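Local coordinates for putative silent information regulator 2 (Leishmania infantum, PDB 5OL0), which probably removes acetyl groups from lysine side chains of proteins in an NAD-dependent reaction and so helps to regulate gene expression, at residues Arg34-Leu39 / Glu117-Arg122; Ile155-Pro160 / Ser179-Ile184; Arg239-Arg244 / Asp279-Gly284. All blocks are in the same frame, centred on the assembly; numbering follows the deposited sequence.

Interaction 1 (Arg34-Leu39 / Glu117-Arg122); sequences RRILVL and EGRLLR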
loop_
_atom_site.group_PDB
_atom_site.type_symbol
_atom_site.label_atom_id
_atom_site.label_comp_id
_atom_site.label_asym_id
_atom_site.label_seq_id
_atom_site.Cartn_x
_atom_site.Cartn_y
_atom_site.Cartn_z
ATOM N N ARG A 34 -7.488 19.763 -4.038
ATOM C CA ARG A 34 -7.088 19.097 -5.270
ATOM C C ARG A 34 -5.796 18.299 -5.194
ATOM O O ARG A 34 -5.457 17.600 -6.154
ATOM C CB ARG A 34 -6.785 20.173 -6.372
ATOM C CG ARG A 34 -7.938 21.034 -6.828
ATOM C CD ARG A 34 -8.913 20.220 -7.648
ATOM N NE ARG A 34 -10.227 20.838 -7.719
ATOM C CZ ARG A 34 -11.314 20.263 -8.248
ATOM N NH1 ARG A 34 -11.266 19.049 -8.804
ATOM N NH2 ARG A 34 -12.468 20.923 -8.236
ATOM N N ARG A 35 -5.023 18.453 -4.139
ATOM C CA ARG A 35 -3.757 17.789 -4.037
ATOM C C ARG A 35 -3.813 16.772 -2.838
ATOM O O ARG A 35 -3.237 17.025 -1.760
ATOM C CB ARG A 35 -2.649 18.838 -3.891
ATOM C CG ARG A 35 -2.651 19.793 -5.113
ATOM C CD ARG A 35 -1.347 20.455 -5.318
ATOM N NE ARG A 35 -0.898 21.103 -4.089
ATOM C CZ ARG A 35 -1.084 22.382 -3.767
ATOM N NH1 ARG A 35 -1.750 23.215 -4.581
ATOM N NH2 ARG A 35 -0.579 22.843 -2.618
ATOM N N ILE A 36 -4.575 15.691 -3.025
ATOM C CA ILE A 36 -4.766 14.674 -1.971
ATOM C C ILE A 36 -3.705 13.575 -2.204
ATOM O O ILE A 36 -3.661 12.966 -3.257
ATOM C CB ILE A 36 -6.150 14.028 -1.927
ATOM C CG1 ILE A 36 -7.219 15.115 -1.764
ATOM C CG2 ILE A 36 -6.231 12.988 -0.800
ATOM C CD1 ILE A 36 -8.671 14.639 -1.874
ATOM N N LEU A 37 -2.870 13.354 -1.189
ATOM C CA LEU A 37 -1.923 12.245 -1.201
ATOM C C LEU A 37 -2.580 11.078 -0.473
ATOM O O LEU A 37 -2.985 11.214 0.671
ATOM C CB LEU A 37 -0.651 12.663 -0.505
ATOM C CG LEU A 37 0.412 11.583 -0.314
ATOM C CD1 LEU A 37 1.035 11.216 -1.633
ATOM C CD2 LEU A 37 1.466 12.099 0.623
ATOM N N VAL A 38 -2.707 9.952 -1.158
ATOM C CA VAL A 38 -3.300 8.790 -0.544
ATOM C C VAL A 38 -2.200 7.795 -0.392
ATOM O O VAL A 38 -1.484 7.479 -1.352
ATOM C CB VAL A 38 -4.431 8.195 -1.415
ATOM C CG1 VAL A 38 -5.112 6.979 -0.707
ATOM C CG2 VAL A 38 -5.470 9.243 -1.705
ATOM N N LEU A 39 -2.068 7.294 0.814
ATOM C CA LEU A 39 -1.183 6.174 1.154
ATOM C C LEU A 39 -1.966 4.937 1.534
ATOM O O LEU A 39 -2.934 5.008 2.314
ATOM C CB LEU A 39 -0.318 6.538 2.370
ATOM C CG LEU A 39 0.355 7.893 2.310
ATOM C CD1 LEU A 39 1.270 8.087 3.502
ATOM C CD2 LEU A 39 1.162 8.066 1.030
ATOM N N GLU A 117 -12.065 12.772 -10.334
ATOM C CA GLU A 117 -12.505 14.102 -9.885
ATOM C C GLU A 117 -11.414 15.195 -9.985
ATOM O O GLU A 117 -11.670 16.351 -9.661
ATOM C CB GLU A 117 -12.964 14.035 -8.417
ATOM C CG GLU A 117 -14.211 13.245 -8.199
ATOM C CD GLU A 117 -15.423 14.082 -8.598
ATOM O OE1 GLU A 117 -15.782 15.053 -7.879
ATOM O OE2 GLU A 117 -16.003 13.794 -9.664
ATOM N N GLY A 118 -10.187 14.833 -10.340
ATOM C CA GLY A 118 -9.082 15.767 -10.359
ATOM C C GLY A 118 -8.596 16.153 -8.954
ATOM O O GLY A 118 -8.089 17.268 -8.788
ATOM N N ARG A 119 -8.772 15.269 -7.943
ATOM C CA ARG A 119 -8.290 15.561 -6.564
ATOM C C ARG A 119 -7.083 14.726 -6.081
ATOM O O ARG A 119 -6.592 14.952 -4.961
ATOM C CB ARG A 119 -9.432 15.439 -5.587
ATOM C CG ARG A 119 -10.535 16.477 -5.833
ATOM C CD ARG A 119 -11.627 16.284 -4.808
ATOM N NE ARG A 119 -12.825 17.053 -5.055
ATOM C CZ ARG A 119 -12.989 18.373 -4.870
ATOM N NH1 ARG A 119 -12.002 19.196 -4.473
ATOM N NH2 ARG A 119 -14.190 18.895 -5.118
ATOM N N LEU A 120 -6.548 13.838 -6.924
ATOM C CA LEU A 120 -5.482 12.963 -6.484
ATOM C C LEU A 120 -4.197 13.525 -6.884
ATOM O O LEU A 120 -3.931 13.600 -8.043
ATOM C CB LEU A 120 -5.657 11.582 -7.056
ATOM C CG LEU A 120 -4.702 10.472 -6.580
ATOM C CD1 LEU A 120 -4.960 10.108 -5.118
ATOM C CD2 LEU A 120 -4.951 9.269 -7.438
ATOM N N LEU A 121 -3.350 13.905 -5.925
ATOM C CA LEU A 121 -1.972 14.261 -6.221
ATOM C C LEU A 121 -1.131 12.994 -6.519
ATOM O O LEU A 121 -0.345 12.931 -7.465
ATOM C CB LEU A 121 -1.418 15.001 -5.053
ATOM C CG LEU A 121 0.044 15.429 -5.065
ATOM C CD1 LEU A 121 0.364 16.456 -6.165
ATOM C CD2 LEU A 121 0.312 15.950 -3.651
ATOM N N ARG A 122 -1.256 11.978 -5.677
ATOM C CA ARG A 122 -0.492 10.748 -5.904
ATOM C C ARG A 122 -1.076 9.709 -5.003
ATOM O O ARG A 122 -1.554 10.025 -3.911
ATOM C CB ARG A 122 0.990 10.958 -5.558
ATOM C CG ARG A 122 1.963 10.075 -6.352
ATOM C CD ARG A 122 2.123 10.674 -7.758
ATOM N NE ARG A 122 2.978 9.846 -8.627
ATOM C CZ ARG A 122 4.322 9.973 -8.714
ATOM N NH1 ARG A 122 4.993 10.845 -7.974
ATOM N NH2 ARG A 122 5.012 9.191 -9.524
#

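Interaction 2 (Ile155-Pro160 / Ser179-Ile184); sequences IECHTP and STCGGI. With ZN (zinc ion), chain E.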
loop_
_atom_site.group_PDB
_atom_site.type_symbol
_atom_site.label_atom_id
_atom_site.label_comp_id
_atom_site.label_asym_id
_atom_site.label_seq_id
_atom_site.Cartn_x
_atom_site.Cartn_y
_atom_site.Cartn_z
ATOM N N ILE A 155 17.888 -10.943 -9.274
ATOM C CA ILE A 155 18.342 -10.103 -8.158
ATOM C C ILE A 155 19.847 -9.745 -8.262
ATOM O O ILE A 155 20.250 -8.769 -7.672
ATOM C CB ILE A 155 18.086 -10.757 -6.770
ATOM C CG1 ILE A 155 19.086 -11.905 -6.517
ATOM C CG2 ILE A 155 16.589 -11.143 -6.621
ATOM C CD1 ILE A 155 18.885 -12.644 -5.228
ATOM N N GLU A 156 20.671 -10.555 -8.937
ATOM C CA GLU A 156 22.115 -10.254 -9.063
ATOM C C GLU A 156 22.360 -9.201 -10.167
ATOM O O GLU A 156 22.892 -8.139 -9.884
ATOM C CB GLU A 156 22.981 -11.531 -9.301
ATOM C CG GLU A 156 22.955 -12.672 -8.255
ATOM C CD GLU A 156 22.941 -12.274 -6.761
ATOM O OE1 GLU A 156 23.264 -11.118 -6.347
ATOM O OE2 GLU A 156 22.608 -13.160 -5.940
ATOM N N CYS A 157 21.967 -9.480 -11.414
ATOM C CA CYS A 157 22.205 -8.551 -12.544
ATOM C C CYS A 157 21.026 -7.690 -12.977
ATOM O O CYS A 157 21.178 -6.906 -13.905
ATOM C CB CYS A 157 22.742 -9.332 -13.756
ATOM S SG CYS A 157 21.541 -10.353 -14.687
ATOM N N HIS A 158 19.855 -7.835 -12.348
ATOM C CA HIS A 158 18.662 -7.025 -12.682
ATOM C C HIS A 158 18.078 -7.205 -14.118
ATOM O O HIS A 158 17.189 -6.454 -14.543
ATOM C CB HIS A 158 18.897 -5.551 -12.286
ATOM C CG HIS A 158 19.255 -5.383 -10.833
ATOM N ND1 HIS A 158 18.358 -5.617 -9.808
ATOM C CD2 HIS A 158 20.427 -5.072 -10.234
ATOM C CE1 HIS A 158 18.953 -5.443 -8.646
ATOM N NE2 HIS A 158 20.209 -5.108 -8.877
ATOM N N THR A 159 18.516 -8.243 -14.832
ATOM C CA THR A 159 17.963 -8.532 -16.169
ATOM C C THR A 159 16.503 -9.058 -16.041
ATOM O O THR A 159 16.293 -10.102 -15.372
ATOM C CB THR A 159 18.741 -9.641 -16.913
ATOM O OG1 THR A 159 20.113 -9.262 -17.037
ATOM C CG2 THR A 159 18.146 -9.914 -18.312
ATOM N N PRO A 160 15.539 -8.403 -16.735
ATOM C CA PRO A 160 14.159 -8.887 -16.744
ATOM C C PRO A 160 14.040 -10.348 -17.136
ATOM O O PRO A 160 14.882 -10.889 -17.877
ATOM C CB PRO A 160 13.481 -8.004 -17.796
ATOM C CG PRO A 160 14.252 -6.729 -17.720
ATOM C CD PRO A 160 15.665 -7.204 -17.592
ATOM N N SER A 179 19.030 -16.298 -17.087
ATOM C CA SER A 179 19.701 -16.943 -18.242
ATOM C C SER A 179 20.978 -16.195 -18.675
ATOM O O SER A 179 21.527 -16.467 -19.741
ATOM C CB SER A 179 18.745 -17.013 -19.425
ATOM O OG SER A 179 17.488 -17.534 -19.020
ATOM N N THR A 180 21.407 -15.224 -17.873
ATOM C CA THR A 180 22.631 -14.476 -18.097
ATOM C C THR A 180 23.683 -14.885 -17.056
ATOM O O THR A 180 24.805 -15.224 -17.435
ATOM C CB THR A 180 22.373 -12.953 -18.066
ATOM O OG1 THR A 180 21.575 -12.579 -19.204
ATOM C CG2 THR A 180 23.696 -12.156 -18.069
ATOM N N CYS A 181 23.322 -14.885 -15.767
ATOM C CA CYS A 181 24.288 -15.092 -14.683
ATOM C C CYS A 181 23.975 -16.257 -13.750
ATOM O O CYS A 181 24.702 -16.483 -12.765
ATOM C CB CYS A 181 24.379 -13.787 -13.865
ATOM S SG CYS A 181 23.082 -13.515 -12.611
ATOM N N GLY A 182 22.882 -16.984 -14.011
ATOM C CA GLY A 182 22.439 -17.996 -13.066
ATOM C C GLY A 182 21.961 -17.450 -11.722
ATOM O O GLY A 182 21.685 -18.223 -10.789
ATOM N N GLY A 183 21.828 -16.133 -11.595
ATOM C CA GLY A 183 21.229 -15.581 -10.399
ATOM C C GLY A 183 19.776 -16.022 -10.165
ATOM O O GLY A 183 19.076 -16.505 -11.061
ATOM N N ILE A 184 19.362 -15.885 -8.926
ATOM C CA ILE A 184 17.991 -16.132 -8.525
ATOM C C ILE A 184 17.056 -15.025 -9.013
ATOM O O ILE A 184 17.337 -13.826 -8.811
ATOM C CB ILE A 184 17.867 -16.192 -6.999
ATOM C CG1 ILE A 184 18.485 -17.498 -6.469
ATOM C CG2 ILE A 184 16.380 -16.142 -6.573
ATOM C CD1 ILE A 184 18.978 -17.365 -5.030
HETATM ZN ZN ZN E . 21.297 -12.301 -13.540
#

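Interaction 3 (Arg239-Arg244 / Asp279-Gly284); sequences RVVMNR and DVLFRG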
loop_
_atom_site.group_PDB
_atom_site.type_symbol
_atom_site.label_atom_id
_atom_site.label_comp_id
_atom_site.label_asym_id
_atom_site.label_seq_id
_atom_site.Cartn_x
_atom_site.Cartn_y
_atom_site.Cartn_z
ATOM N N ARG A 239 -4.194 15.187 8.267
ATOM C CA ARG A 239 -3.722 13.849 8.016
ATOM C C ARG A 239 -4.768 12.896 8.575
ATOM O O ARG A 239 -5.048 12.921 9.750
ATOM C CB ARG A 239 -2.337 13.619 8.615
ATOM C CG ARG A 239 -1.294 14.651 8.249
ATOM C CD ARG A 239 0.118 14.234 8.655
ATOM N NE ARG A 239 0.246 14.191 10.110
ATOM C CZ ARG A 239 1.388 13.919 10.767
ATOM N NH1 ARG A 239 2.539 13.691 10.141
ATOM N NH2 ARG A 239 1.389 13.918 12.077
ATOM N N VAL A 240 -5.390 12.111 7.709
ATOM C CA VAL A 240 -6.519 11.295 8.071
ATOM C C VAL A 240 -6.000 9.876 8.102
ATOM O O VAL A 240 -5.489 9.393 7.094
ATOM C CB VAL A 240 -7.671 11.443 7.012
ATOM C CG1 VAL A 240 -8.767 10.442 7.274
ATOM C CG2 VAL A 240 -8.266 12.838 7.108
ATOM N N VAL A 241 -6.113 9.195 9.230
ATOM C CA VAL A 241 -5.600 7.823 9.312
ATOM C C VAL A 241 -6.810 6.941 9.482
ATOM O O VAL A 241 -7.597 7.174 10.406
ATOM C CB VAL A 241 -4.613 7.616 10.462
ATOM C CG1 VAL A 241 -4.131 6.175 10.479
ATOM C CG2 VAL A 241 -3.444 8.607 10.333
ATOM N N MET A 242 -7.010 6.018 8.543
ATOM C CA MET A 242 -8.011 4.932 8.675
ATOM C C MET A 242 -7.323 3.617 8.976
ATOM O O MET A 242 -6.669 3.021 8.109
ATOM C CB MET A 242 -8.839 4.788 7.406
ATOM C CG MET A 242 -9.559 6.044 6.963
ATOM S SD MET A 242 -10.536 5.789 5.456
ATOM C CE MET A 242 -11.409 7.345 5.457
ATOM N N ASN A 243 -7.461 3.138 10.215
ATOM C CA ASN A 243 -6.685 1.963 10.643
ATOM C C ASN A 243 -7.437 1.294 11.807
ATOM O O ASN A 243 -8.154 1.966 12.525
ATOM C CB ASN A 243 -5.258 2.391 11.044
ATOM C CG ASN A 243 -4.242 1.245 10.968
ATOM O OD1 ASN A 243 -4.227 0.388 11.836
ATOM N ND2 ASN A 243 -3.406 1.220 9.930
ATOM N N ARG A 244 -7.270 -0.010 11.925
ATOM C CA ARG A 244 -7.761 -0.825 13.059
ATOM C C ARG A 244 -6.888 -0.702 14.298
ATOM O O ARG A 244 -7.208 -1.311 15.312
ATOM C CB ARG A 244 -7.728 -2.299 12.681
ATOM C CG ARG A 244 -8.671 -2.700 11.540
ATOM C CD ARG A 244 -10.084 -2.701 12.058
ATOM N NE ARG A 244 -10.949 -3.464 11.197
ATOM C CZ ARG A 244 -12.244 -3.689 11.409
ATOM N NH1 ARG A 244 -12.882 -3.176 12.456
ATOM N NH2 ARG A 244 -12.923 -4.420 10.537
ATOM N N ASP A 279 -4.457 15.914 12.817
ATOM C CA ASP A 279 -4.551 14.455 12.678
ATOM C C ASP A 279 -5.863 13.971 13.201
ATOM O O ASP A 279 -6.433 14.563 14.122
ATOM C CB ASP A 279 -3.465 13.755 13.503
ATOM C CG ASP A 279 -2.091 14.081 13.043
ATOM O OD1 ASP A 279 -1.924 14.427 11.865
ATOM O OD2 ASP A 279 -1.156 13.998 13.861
ATOM N N VAL A 280 -6.418 12.991 12.501
ATOM C CA VAL A 280 -7.581 12.266 12.948
ATOM C C VAL A 280 -7.423 10.786 12.637
ATOM O O VAL A 280 -6.839 10.431 11.605
ATOM C CB VAL A 280 -8.830 12.898 12.321
ATOM C CG1 VAL A 280 -8.791 12.817 10.819
ATOM C CG2 VAL A 280 -10.059 12.252 12.879
ATOM N N LEU A 281 -7.865 9.946 13.568
ATOM C CA LEU A 281 -7.892 8.487 13.418
ATOM C C LEU A 281 -9.302 7.958 13.348
ATOM O O LEU A 281 -10.095 8.211 14.252
ATOM C CB LEU A 281 -7.257 7.825 14.589
ATOM C CG LEU A 281 -7.183 6.314 14.613
ATOM C CD1 LEU A 281 -6.312 5.742 13.515
ATOM C CD2 LEU A 281 -6.622 5.963 15.973
ATOM N N PHE A 282 -9.637 7.287 12.246
ATOM C CA PHE A 282 -10.945 6.702 12.051
ATOM C C PHE A 282 -10.718 5.222 12.170
ATOM O O PHE A 282 -10.096 4.602 11.286
ATOM C CB PHE A 282 -11.507 7.063 10.684
ATOM C CG PHE A 282 -11.865 8.529 10.544
ATOM C CD1 PHE A 282 -12.862 9.083 11.316
ATOM C CD2 PHE A 282 -11.216 9.335 9.616
ATOM C CE1 PHE A 282 -13.211 10.419 11.193
ATOM C CE2 PHE A 282 -11.582 10.679 9.445
ATOM C CZ PHE A 282 -12.551 11.227 10.263
ATOM N N ARG A 283 -11.240 4.639 13.261
ATOM C CA ARG A 283 -11.126 3.190 13.543
ATOM C C ARG A 283 -12.198 2.438 12.778
ATOM O O ARG A 283 -13.012 3.038 12.100
ATOM C CB ARG A 283 -11.352 2.934 15.027
ATOM C CG ARG A 283 -10.408 3.585 15.995
ATOM C CD ARG A 283 -8.986 3.167 15.751
ATOM N NE ARG A 283 -8.646 1.820 16.246
ATOM C CZ ARG A 283 -8.122 1.530 17.443
ATOM N NH1 ARG A 283 -7.881 2.455 18.359
ATOM N NH2 ARG A 283 -7.826 0.282 17.713
ATOM N N GLY A 284 -12.266 1.124 12.916
ATOM C CA GLY A 284 -13.280 0.373 12.175
ATOM C C GLY A 284 -12.778 -0.052 10.794
ATOM O O GLY A 284 -11.589 0.016 10.475
#

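Interaction 1 (Arg34-Leu39 / Glu117-Arg122)
R122 O is held twice from strand 36-39, by one hydrogen bond and one weaker CA-H...O contact. V38 N gives R122 O a nearly straight hydrogen bond of 3.0 Å, almost along the C=O axis. L37 CA makes the CA-H...O contact. One step back, L121 N bonds to I36 O at 2.8 Å, but it sits above the carbonyl plane. Next, I36 N bonds to R119 O at 2.9 Å, in that carbonyl's plane. The register slips by one between the I36-L120 and L37-R122 bridges, which makes a beta bulge. L121 falls in the slip and turns its CB toward R35 and I36.

On the face with I36 and L120, L120 CD1 meets V38 CG2 at 3.6 Å, the two side chains crossing at about a right angle. I111 of helix 106-116 packs on both, and L114 on V38. On the other face, L37 CD1 rests on R122 CB. The R122 guanidinium leads away to salt bridges with D202 and D207.

At the outer end the R34 and R119 guanidiniums stack, planes 15° apart and centres 4.2 Å apart. R119 NH1 is also tied to V33 O, which probably helps to hold two like charges this close. G118 ends helix 106-116 in a Schellman motif. Strand 36-40, the helical connection ending in helix 106-116, and the parallel neighbour 120-125 make a beta-alpha-beta unit of the sirtuin Rossmann fold.

Interaction 2 (Ile155-Pro160 / Ser179-Ile184)
T180 is the first residue of 179-184 to reach across. T180 CB lies loosely at 4.3 Å from C157 SG. C181 follows and carries the main link. C181 SG binds the zinc ion at 2.4 Å, and C157 SG binds it at 2.3 Å from the other segment. In both cysteines SG stands between the backbone N and the carbonyl carbon (chi1 82° for C181, 75° for C157). C157 SG and C181 SG are 4.1 Å apart, as neighbours in one coordination shell. C154 and C178 complete the site. Each segment therefore gives the second cysteine of a CxxC pair, and the four sulfurs make the structural zinc site of the small zinc-binding domain of sirtuins.

The chain then turns at G182, which has positive phi, and its O is bonded by R177 NH1. G183 N comes back to C181 SG in a weak hydrogen bond of 3.1 Å. An N-H pointed at a zinc-bound sulfur probably eases its negative charge. E156 CB touches C181 SG, and E156 CG packs on G183 CA at 4.0 Å. The bent chain carries the carboxylate off to R82, with which it forms a salt bridge.

I184 closes the segment. I155 N bonds to I184 O at 3.0 Å in a straight line (179° at the hydrogen). I155 CG1 and CG2 both lie against that oxygen. The two isoleucines run side by side, with I155 CD1 on I184 CB, and I155 also packs on L81 and R82 of helix 78-83.

Interaction 3 (Arg239-Arg244 / Asp279-Gly284)
V240, V280 and F282 form the apolar centre of this pair of parallel strands, at one edge of the sirtuin Rossmann-fold sheet. V240 CG1 touches the edge of the F282 ring, 3.6 Å from F282 CE2. V280 CG2 lies over one face of that ring. V240 CG2 meets V280 CG1 at 3.7 Å, the two valines pointing the same way. L21 and L24 of helix 21-30 cover this side. On the opposite face V241 CG1 packs on L281 CD1, with F254 against both.

Between the faces runs a parallel ladder, the strand axes 17° apart. V280 N bonds to R239 O, V241 N to V280 O, F282 N to V241 O and N243 N to F282 O. N243 N comes from above the plane of the F282 carbonyl.

At the start of the ladder R239 grips D279 side-on. R239 NE bonds to D279 OD1 at 2.8 Å, and R239 NH2 to D279 OD2 at 3.1 Å. Both oxygens use their syn lone pairs and lie nearly in the guanidinium plane. F252 adds a cation-pi contact to R239, and R253 N a bond to D279 OD2.

At the far end are N243 and R244, which probably bind NAD. N243 OD1 is bonded by E245 N. One face of the R244 guanidinium lies over G284 C. R283 NH2 bonds to R244 O at 2.9 Å, 52° out of the carbonyl plane.

In the fold
Interactions 1 and 3 belong to one six-stranded parallel sheet. Interaction 1 joins 120-125 to 36-40, and interaction 3 joins 239-242 to 279-282, with strand 213-217 between the two pairs. Their centres are about 17 Å apart. Interaction 2 stands in the zinc-binding part, its centre about 37 Å from that of interaction 1 and 42 Å from that of interaction 3. The contacts close in series along the chain: 1, then 2, then 3. The zinc-binding part, with strands 151-154 to 185-187, is inserted between sheet strands 142-144 and 213-217. N243 and R244, probable NAD-binding residues, follow strand 239-242 at its C-terminal end, and sirtuins bind NAD in the cleft between the two parts.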